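Local coordinates for protein NanS-p (Escherichia phage vB_EcoP_24B, PDB 6YP6) that probably binds carbohydrate, as a beta-sandwich portion of a phage-encoded carbohydrate esterase of the NanS-p type, at residues T4-L9 with Y58-G63; G71-R76 with I212-N217. All blocks are in the same frame, centred on the assembly; numbering follows the deposited sequence. Where two conformers were deposited one is given.

Interaction 1 (T4-L9 with Y58-G63)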
ATOM      1  N   THR A   4      -7.582 -15.274  -2.212  1.00 12.78           N
ATOM      2  CA  THR A   4      -7.485 -13.858  -2.525  1.00 12.55           C
ATOM      3  C   THR A   4      -8.602 -13.124  -1.804  1.00 12.20           C
ATOM      4  O   THR A   4      -9.780 -13.372  -2.067  1.00 15.17           O
ATOM      5  CB  THR A   4      -7.604 -13.656  -4.032  1.00 14.01           C
ATOM      6  OG1 THR A   4      -6.530 -14.337  -4.686  1.00 15.34           O
ATOM      7  CG2 THR A   4      -7.547 -12.187  -4.383  1.00 14.28           C
ATOM      8  N   LEU A   5      -8.230 -12.229  -0.896  1.00  9.54           N
ATOM      9  CA  LEU A   5      -9.210 -11.349  -0.275  1.00  8.85           C
ATOM     10  C   LEU A   5      -9.618 -10.241  -1.239  1.00  8.86           C
ATOM     11  O   LEU A   5     -10.803  -9.898  -1.353  1.00 10.13           O
ATOM     12  CB  LEU A   5      -8.634 -10.782   1.012  1.00  9.14           C
ATOM     13  CG  LEU A   5      -9.576  -9.894   1.800  1.00  9.78           C
ATOM     14  CD1 LEU A   5     -10.727 -10.714   2.348  1.00 10.30           C
ATOM     15  CD2 LEU A   5      -8.849  -9.194   2.908  1.00 10.50           C
ATOM     16  N   LEU A   6      -8.642  -9.668  -1.932  1.00  8.07           N
ATOM     17  CA  LEU A   6      -8.909  -8.646  -2.934  1.00  8.22           C
ATOM     18  C   LEU A   6      -7.725  -8.620  -3.892  1.00  7.48           C
ATOM     19  O   LEU A   6      -6.602  -8.948  -3.519  1.00  7.45           O
ATOM     20  CB  LEU A   6      -9.115  -7.264  -2.306  1.00  8.32           C
ATOM     21  CG  LEU A   6      -7.922  -6.658  -1.566  1.00  8.08           C
ATOM     22  CD1 LEU A   6      -7.082  -5.770  -2.465  1.00  8.10           C
ATOM     23  CD2 LEU A   6      -8.376  -5.877  -0.338  1.00  9.28           C
ATOM     24  N   SER A   7      -7.983  -8.202  -5.128  1.00  7.70           N
ATOM     25  CA  SER A   7      -6.895  -8.027  -6.071  1.00  8.57           C
ATOM     26  C   SER A   7      -7.252  -7.025  -7.155  1.00  7.85           C
ATOM     27  O   SER A   7      -8.416  -6.847  -7.515  1.00  8.06           O
ATOM     28  CB  SER A   7      -6.466  -9.359  -6.691  1.00 11.01           C
ATOM     29  OG  SER A   7      -7.491  -9.868  -7.497  1.00 13.23           O
ATOM     30  N   TYR A   8      -6.209  -6.368  -7.653  1.00  8.44           N
ATOM     31  CA  TYR A   8      -6.204  -5.641  -8.908  1.00  8.81           C
ATOM     32  C   TYR A   8      -5.034  -6.181  -9.728  1.00  8.94           C
ATOM     33  O   TYR A   8      -3.910  -6.244  -9.222  1.00  9.58           O
ATOM     34  CB  TYR A   8      -6.001  -4.128  -8.741  1.00  8.82           C
ATOM     35  CG  TYR A   8      -5.798  -3.486 -10.097  1.00  8.45           C
ATOM     36  CD1 TYR A   8      -6.869  -3.300 -10.959  1.00  9.19           C
ATOM     37  CD2 TYR A   8      -4.536  -3.130 -10.547  1.00  8.99           C
ATOM     38  CE1 TYR A   8      -6.701  -2.770 -12.212  1.00  9.29           C
ATOM     39  CE2 TYR A   8      -4.355  -2.596 -11.801  1.00  9.14           C
ATOM     40  CZ  TYR A   8      -5.436  -2.416 -12.633  1.00  9.04           C
ATOM     41  OH  TYR A   8      -5.209  -1.880 -13.883  1.00  9.93           O
ATOM     42  N   LEU A   9      -5.287  -6.521 -10.996  1.00  9.00           N
ATOM     43  CA  LEU A   9      -4.246  -6.923 -11.939  1.00  9.52           C
ATOM     44  C   LEU A   9      -4.415  -6.095 -13.207  1.00  9.34           C
ATOM     45  O   LEU A   9      -5.494  -6.087 -13.811  1.00  9.53           O
ATOM     46  CB  LEU A   9      -4.342  -8.413 -12.285  1.00 10.81           C
ATOM     47  CG  LEU A   9      -3.747  -9.403 -11.289  1.00 12.97           C
ATOM     48  CD1 LEU A   9      -4.599  -9.506 -10.040  1.00 14.78           C
ATOM     49  CD2 LEU A   9      -3.543 -10.771 -11.944  1.00 14.14           C
ATOM     50  N   TYR A  58     -10.951  -0.520  -2.203  1.00  7.71           N
ATOM     51  CA  TYR A  58     -11.616  -1.805  -2.300  1.00  7.59           C
ATOM     52  C   TYR A  58     -12.206  -2.144  -0.936  1.00  7.80           C
ATOM     53  O   TYR A  58     -11.581  -1.908   0.106  1.00  8.16           O
ATOM     54  CB  TYR A  58     -10.632  -2.905  -2.744  1.00  7.63           C
ATOM     55  CG  TYR A  58     -11.328  -4.164  -3.200  1.00  8.18           C
ATOM     56  CD1 TYR A  58     -11.767  -5.109  -2.280  1.00  8.11           C
ATOM     57  CD2 TYR A  58     -11.594  -4.390  -4.540  1.00  9.22           C
ATOM     58  CE1 TYR A  58     -12.429  -6.279  -2.694  1.00  9.13           C
ATOM     59  CE2 TYR A  58     -12.261  -5.539  -4.964  1.00 10.17           C
ATOM     60  CZ  TYR A  58     -12.671  -6.480  -4.033  1.00 10.08           C
ATOM     61  OH  TYR A  58     -13.331  -7.614  -4.451  1.00 11.18           O
ATOM     62  N   ALA A  59     -13.404  -2.723  -0.956  1.00  7.56           N
ATOM     63  CA  ALA A  59     -14.100  -3.198   0.246  1.00  7.72           C
ATOM     64  C   ALA A  59     -13.426  -4.468   0.754  1.00  7.33           C
ATOM     65  O   ALA A  59     -13.680  -5.569   0.262  1.00  8.52           O
ATOM     66  CB  ALA A  59     -15.563  -3.442  -0.095  1.00  8.40           C
ATOM     67  N   ALA A  60     -12.545  -4.299   1.745  1.00  7.56           N
ATOM     68  CA  ALA A  60     -11.639  -5.338   2.216  1.00  7.80           C
ATOM     69  C   ALA A  60     -12.118  -6.051   3.475  1.00  8.13           C
ATOM     70  O   ALA A  60     -11.490  -7.044   3.872  1.00  8.96           O
ATOM     71  CB  ALA A  60     -10.263  -4.712   2.499  1.00  7.57           C
ATOM     72  N   GLY A  61     -13.176  -5.562   4.119  1.00  7.88           N
ATOM     73  CA  GLY A  61     -13.560  -6.085   5.407  1.00  7.87           C
ATOM     74  C   GLY A  61     -12.577  -5.707   6.503  1.00  8.21           C
ATOM     75  O   GLY A  61     -11.695  -4.866   6.329  1.00  8.37           O
ATOM     76  N   ASN A  62     -12.747  -6.360   7.651  1.00  8.34           N
ATOM     77  CA  ASN A  62     -11.947  -6.049   8.827  1.00  8.66           C
ATOM     78  C   ASN A  62     -10.687  -6.893   8.950  1.00  8.45           C
ATOM     79  O   ASN A  62      -9.919  -6.694   9.898  1.00  8.69           O
ATOM     80  CB  ASN A  62     -12.801  -6.107  10.106  1.00  9.31           C
ATOM     81  CG  ASN A  62     -13.325  -7.483  10.407  1.00 10.04           C
ATOM     82  OD1 ASN A  62     -12.741  -8.494  10.020  1.00 10.36           O
ATOM     83  ND2 ASN A  62     -14.447  -7.531  11.117  1.00 11.05           N
ATOM     84  N   GLY A  63     -10.423  -7.806   8.015  1.00  8.53           N
ATOM     85  CA  GLY A  63      -9.165  -8.529   8.025  1.00  8.89           C
ATOM     86  C   GLY A  63      -8.983  -9.562   9.115  1.00  9.18           C
ATOM     87  O   GLY A  63      -7.862 -10.025   9.332  1.00  9.77           O
TER
HETATM   88  O   HOH W   1     -12.794 -10.136  -4.175  1.00 52.38           O
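L6 meets Y58 through its CB, which sits over one face of the tyrosine ring, and meets A60 through its tip. The CB lies 3.7 Å from the centroid of the Y58 ring, in a CH-pi contact 26° off the ring normal. It is shifted toward the rim, with 3.4 Å between L6 CB and Y58 CD1. L6 CG stands between the backbone N and the carbonyl carbon (chi1 64°), and beyond it CD2 touches the methyl of A60, L6 CD2 to A60 CB measuring 3.6 Å. The L6 and Y58 side chains run past each other in opposite directions, each coming from its own strand. Beside them L5 brings CD2 to the backbone carbonyl of A60, 3.5 Å from L5 CD2 to A60 O, while V214 of strand 207-216 exchanges backbone hydrogen bonds with L5 and L6, which both face it in a classic beta bulge. W22 packs on L6 and meets the Y58 ring with the planes at about 60°; W94 is touched by L5 and A60. One water lies 2.6 Å from Y58 OH and donates a weak, long bond to L5 O. Strands 3-9 and 55-59 belong to different sheets, so the contact packs one sheet against the other, partly buried. Side-chain packing holds the two directly; their water-borne polar link is weak at L5 O.

Interaction 2 (G71-R76 with I212-N217)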
ATOM      1  N   GLY A  71      -1.007 -14.178   6.018  1.00  9.38           N
ATOM      2  CA  GLY A  71      -1.169 -13.839   4.611  1.00  9.08           C
ATOM      3  C   GLY A  71      -0.281 -12.652   4.285  1.00  8.52           C
ATOM      4  O   GLY A  71       0.700 -12.401   4.974  1.00  9.56           O
ATOM      5  N   GLN A  72      -0.650 -11.930   3.229  0.50  8.58           N
ATOM      6  CA  GLN A  72       0.165 -10.806   2.798  0.50  9.14           C
ATOM      7  C   GLN A  72      -0.691  -9.725   2.153  0.50  8.29           C
ATOM      8  O   GLN A  72      -1.734 -10.001   1.558  0.50  8.87           O
ATOM      9  CB  GLN A  72       1.236 -11.232   1.781  0.50 10.64           C
ATOM     10  CG  GLN A  72       2.229 -12.262   2.268  0.50 12.11           C
ATOM     11  CD  GLN A  72       3.453 -12.308   1.389  0.50 13.52           C
ATOM     12  OE1 GLN A  72       3.393 -12.012   0.194  0.50 15.26           O
ATOM     13  NE2 GLN A  72       4.582 -12.635   1.984  0.50 12.77           N
ATOM     14  N   ILE A  73      -0.221  -8.485   2.284  1.00  7.22           N
ATOM     15  CA  ILE A  73      -0.646  -7.345   1.479  1.00  7.48           C
ATOM     16  C   ILE A  73       0.510  -7.084   0.519  1.00  7.99           C
ATOM     17  O   ILE A  73       1.652  -6.965   0.970  1.00  8.65           O
ATOM     18  CB  ILE A  73      -0.870  -6.108   2.364  1.00  8.01           C
ATOM     19  CG1 ILE A  73      -1.866  -6.383   3.497  1.00  8.22           C
ATOM     20  CG2 ILE A  73      -1.283  -4.903   1.511  1.00  8.76           C
ATOM     21  CD1 ILE A  73      -1.948  -5.270   4.527  1.00  8.90           C
ATOM     22  N   ARG A  74       0.242  -7.010  -0.787  1.00  7.76           N
ATOM     23  CA  ARG A  74       1.337  -6.910  -1.751  1.00  8.27           C
ATOM     24  C   ARG A  74       1.013  -5.954  -2.889  1.00  7.94           C
ATOM     25  O   ARG A  74      -0.148  -5.743  -3.258  1.00  8.29           O
ATOM     26  CB  ARG A  74       1.755  -8.272  -2.323  1.00 10.43           C
ATOM     27  CG  ARG A  74       0.664  -9.043  -2.986  1.00 11.48           C
ATOM     28  CD  ARG A  74       1.247 -10.266  -3.667  1.00 13.19           C
ATOM     29  NE  ARG A  74       0.244 -11.143  -4.263  1.00 14.22           N
ATOM     30  CZ  ARG A  74      -0.232 -11.025  -5.502  1.00 14.40           C
ATOM     31  NH1 ARG A  74       0.161 -10.039  -6.288  1.00 14.98           N
ATOM     32  NH2 ARG A  74      -1.123 -11.897  -5.944  1.00 15.53           N
ATOM     33  N   CYS A  75       2.074  -5.397  -3.468  1.00  7.45           N
ATOM     34  CA  CYS A  75       1.968  -4.547  -4.639  1.00  7.32           C
ATOM     35  C   CYS A  75       3.256  -4.628  -5.444  1.00  7.44           C
ATOM     36  O   CYS A  75       4.346  -4.592  -4.876  1.00  9.13           O
ATOM     37  CB  CYS A  75       1.729  -3.096  -4.206  1.00  7.53           C
ATOM     38  SG  CYS A  75       1.640  -1.857  -5.531  1.00  8.22           S
ATOM     39  N   ARG A  76       3.117  -4.680  -6.763  1.00  7.26           N
ATOM     40  CA  ARG A  76       4.236  -4.534  -7.688  1.00  7.36           C
ATOM     41  C   ARG A  76       4.022  -3.235  -8.460  1.00  7.05           C
ATOM     42  O   ARG A  76       2.939  -3.014  -9.023  1.00  7.12           O
ATOM     43  CB  ARG A  76       4.338  -5.749  -8.614  1.00  8.04           C
ATOM     44  CG  ARG A  76       5.495  -5.649  -9.604  1.00  8.38           C
ATOM     45  CD  ARG A  76       5.853  -6.990 -10.224  1.00  9.59           C
ATOM     46  NE  ARG A  76       7.066  -6.913 -11.047  1.00 10.12           N
ATOM     47  CZ  ARG A  76       7.097  -6.731 -12.370  1.00 10.11           C
ATOM     48  NH1 ARG A  76       5.983  -6.615 -13.085  1.00 10.67           N
ATOM     49  NH2 ARG A  76       8.265  -6.678 -12.990  1.00 11.28           N
ATOM     50  N   ILE A 212      -2.054  -5.198  -7.151  1.00  7.81           N
ATOM     51  CA  ILE A 212      -2.243  -4.989  -5.717  1.00  7.94           C
ATOM     52  C   ILE A 212      -3.069  -6.173  -5.243  1.00  8.39           C
ATOM     53  O   ILE A 212      -4.048  -6.530  -5.901  1.00  9.27           O
ATOM     54  CB  ILE A 212      -3.040  -3.703  -5.419  1.00  8.57           C
ATOM     55  CG1 ILE A 212      -2.349  -2.467  -5.983  1.00  9.95           C
ATOM     56  CG2 ILE A 212      -3.279  -3.544  -3.913  1.00  9.17           C
ATOM     57  CD1 ILE A 212      -3.239  -1.253  -6.043  1.00 11.22           C
ATOM     58  N   ALA A 213      -2.710  -6.778  -4.118  1.00  8.00           N
ATOM     59  CA  ALA A 213      -3.533  -7.873  -3.625  1.00  7.90           C
ATOM     60  C   ALA A 213      -3.413  -8.013  -2.117  1.00  7.68           C
ATOM     61  O   ALA A 213      -2.405  -7.630  -1.518  1.00  8.33           O
ATOM     62  CB  ALA A 213      -3.163  -9.215  -4.270  1.00  9.37           C
ATOM     63  N   VAL A 214      -4.450  -8.585  -1.514  1.00  7.27           N
ATOM     64  CA  VAL A 214      -4.367  -9.135  -0.171  1.00  7.29           C
ATOM     65  C   VAL A 214      -4.713 -10.605  -0.286  1.00  8.13           C
ATOM     66  O   VAL A 214      -5.751 -10.956  -0.861  1.00  8.36           O
ATOM     67  CB  VAL A 214      -5.279  -8.411   0.833  1.00  7.72           C
ATOM     68  CG1 VAL A 214      -5.123  -9.037   2.211  1.00  8.61           C
ATOM     69  CG2 VAL A 214      -4.957  -6.926   0.878  1.00  7.93           C
ATOM     70  N   GLU A 215      -3.839 -11.455   0.234  1.00  8.65           N
ATOM     71  CA  GLU A 215      -4.016 -12.900   0.206  1.00  9.28           C
ATOM     72  C   GLU A 215      -3.989 -13.416   1.634  1.00  8.87           C
ATOM     73  O   GLU A 215      -3.301 -12.855   2.499  1.00  9.47           O
ATOM     74  CB  GLU A 215      -2.917 -13.550  -0.642  1.00 11.82           C
ATOM     75  CG  GLU A 215      -3.066 -13.228  -2.127  1.00 14.50           C
ATOM     76  CD  GLU A 215      -1.859 -13.582  -2.977  1.00 17.13           C
ATOM     77  OE1 GLU A 215      -0.715 -13.624  -2.463  1.00 17.51           O
ATOM     78  OE2 GLU A 215      -2.060 -13.814  -4.188  1.00 18.77           O
ATOM     79  N   VAL A 216      -4.769 -14.465   1.882  1.00  8.68           N
ATOM     80  CA  VAL A 216      -4.903 -15.064   3.201  1.00  9.30           C
ATOM     81  C   VAL A 216      -4.519 -16.529   3.079  1.00  9.85           C
ATOM     82  O   VAL A 216      -4.970 -17.228   2.162  1.00 10.09           O
ATOM     83  CB  VAL A 216      -6.333 -14.898   3.747  1.00  9.89           C
ATOM     84  CG1 VAL A 216      -6.461 -15.526   5.105  1.00 10.52           C
ATOM     85  CG2 VAL A 216      -6.688 -13.404   3.805  1.00 10.21           C
ATOM     86  N   ASN A 217      -3.670 -16.989   3.986  1.00 10.58           N
ATOM     87  CA  ASN A 217      -3.259 -18.383   3.950  1.00 12.67           C
ATOM     88  C   ASN A 217      -4.468 -19.303   4.101  1.00 14.70           C
ATOM     89  O   ASN A 217      -5.416 -18.993   4.818  1.00 14.69           O
ATOM     90  CB  ASN A 217      -2.259 -18.652   5.069  1.00 13.27           C
ATOM     91  CG  ASN A 217      -0.959 -17.910   4.876  1.00 14.07           C
ATOM     92  OD1 ASN A 217      -0.534 -17.656   3.754  1.00 15.47           O
ATOM     93  ND2 ASN A 217      -0.316 -17.564   5.979  1.00 13.90           N
TER
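R74 and E215 form a salt bridge across two neighbouring antiparallel strands, 71-76 and 212-216, in one sheet of the beta sandwich; their N-to-C directions differ by 177°. R74 NH2 gives E215 OE2 a nearly straight bond of 2.8 Å, staying in the guanidinium plane but reaching the oxygen from above the carboxylate plane. A second, weak bond runs from R74 NE to E215 OE1 at 3.2 Å. The two flat groups are turned 67° against each other. A213 CB lies over the centre of one guanidinium face, 3.7 Å from R74 CZ. With chi1 at 57°, R74 CG comes within 4.0 Å of A213 CB, and the chain extends from there to NE. Beneath this, the hydrogen-bonded pairs R74 with A213 and Q72 with E215 fix the register by four backbone bonds, among them R74 N to A213 O at 2.8 Å. The other face of the sheet carries I73, C75, I212 and V214, buried side chains that in part meet strand 88-95 of the second sheet: I73 and V214 touch W94, and C75 touches M90 and F92. I73 and V214 lie side by side. G71, opposite V216, has backbone angles that call for glycine, and a CB there would clash with E215 O. N217 ND2 is hydrogen-bonded to K69 O, and G71 CA makes a CA-H...O contact of 3.2 Å to E215 O.

Overall arrangement
Strand 207-216 ties the two contacts together: on one flank it pairs with strand 71-79 in interaction 2, on the other with strand 3-9, which carries half of interaction 1. Their centres lie about 9 Å apart, and backbone bonds from L5 and Y8 to V214 and I212 bridge them. Interaction 2 is the more buried and joins strands within one sheet by regular backbone bonding, with a charged pair on one face and apolar side chains on the other. Interaction 1 is smaller and partly buried, linking strands of different sheets through side chains and a bridging water. W22 and W94 touch residues of both contacts, extending the apolar packing between the sheets.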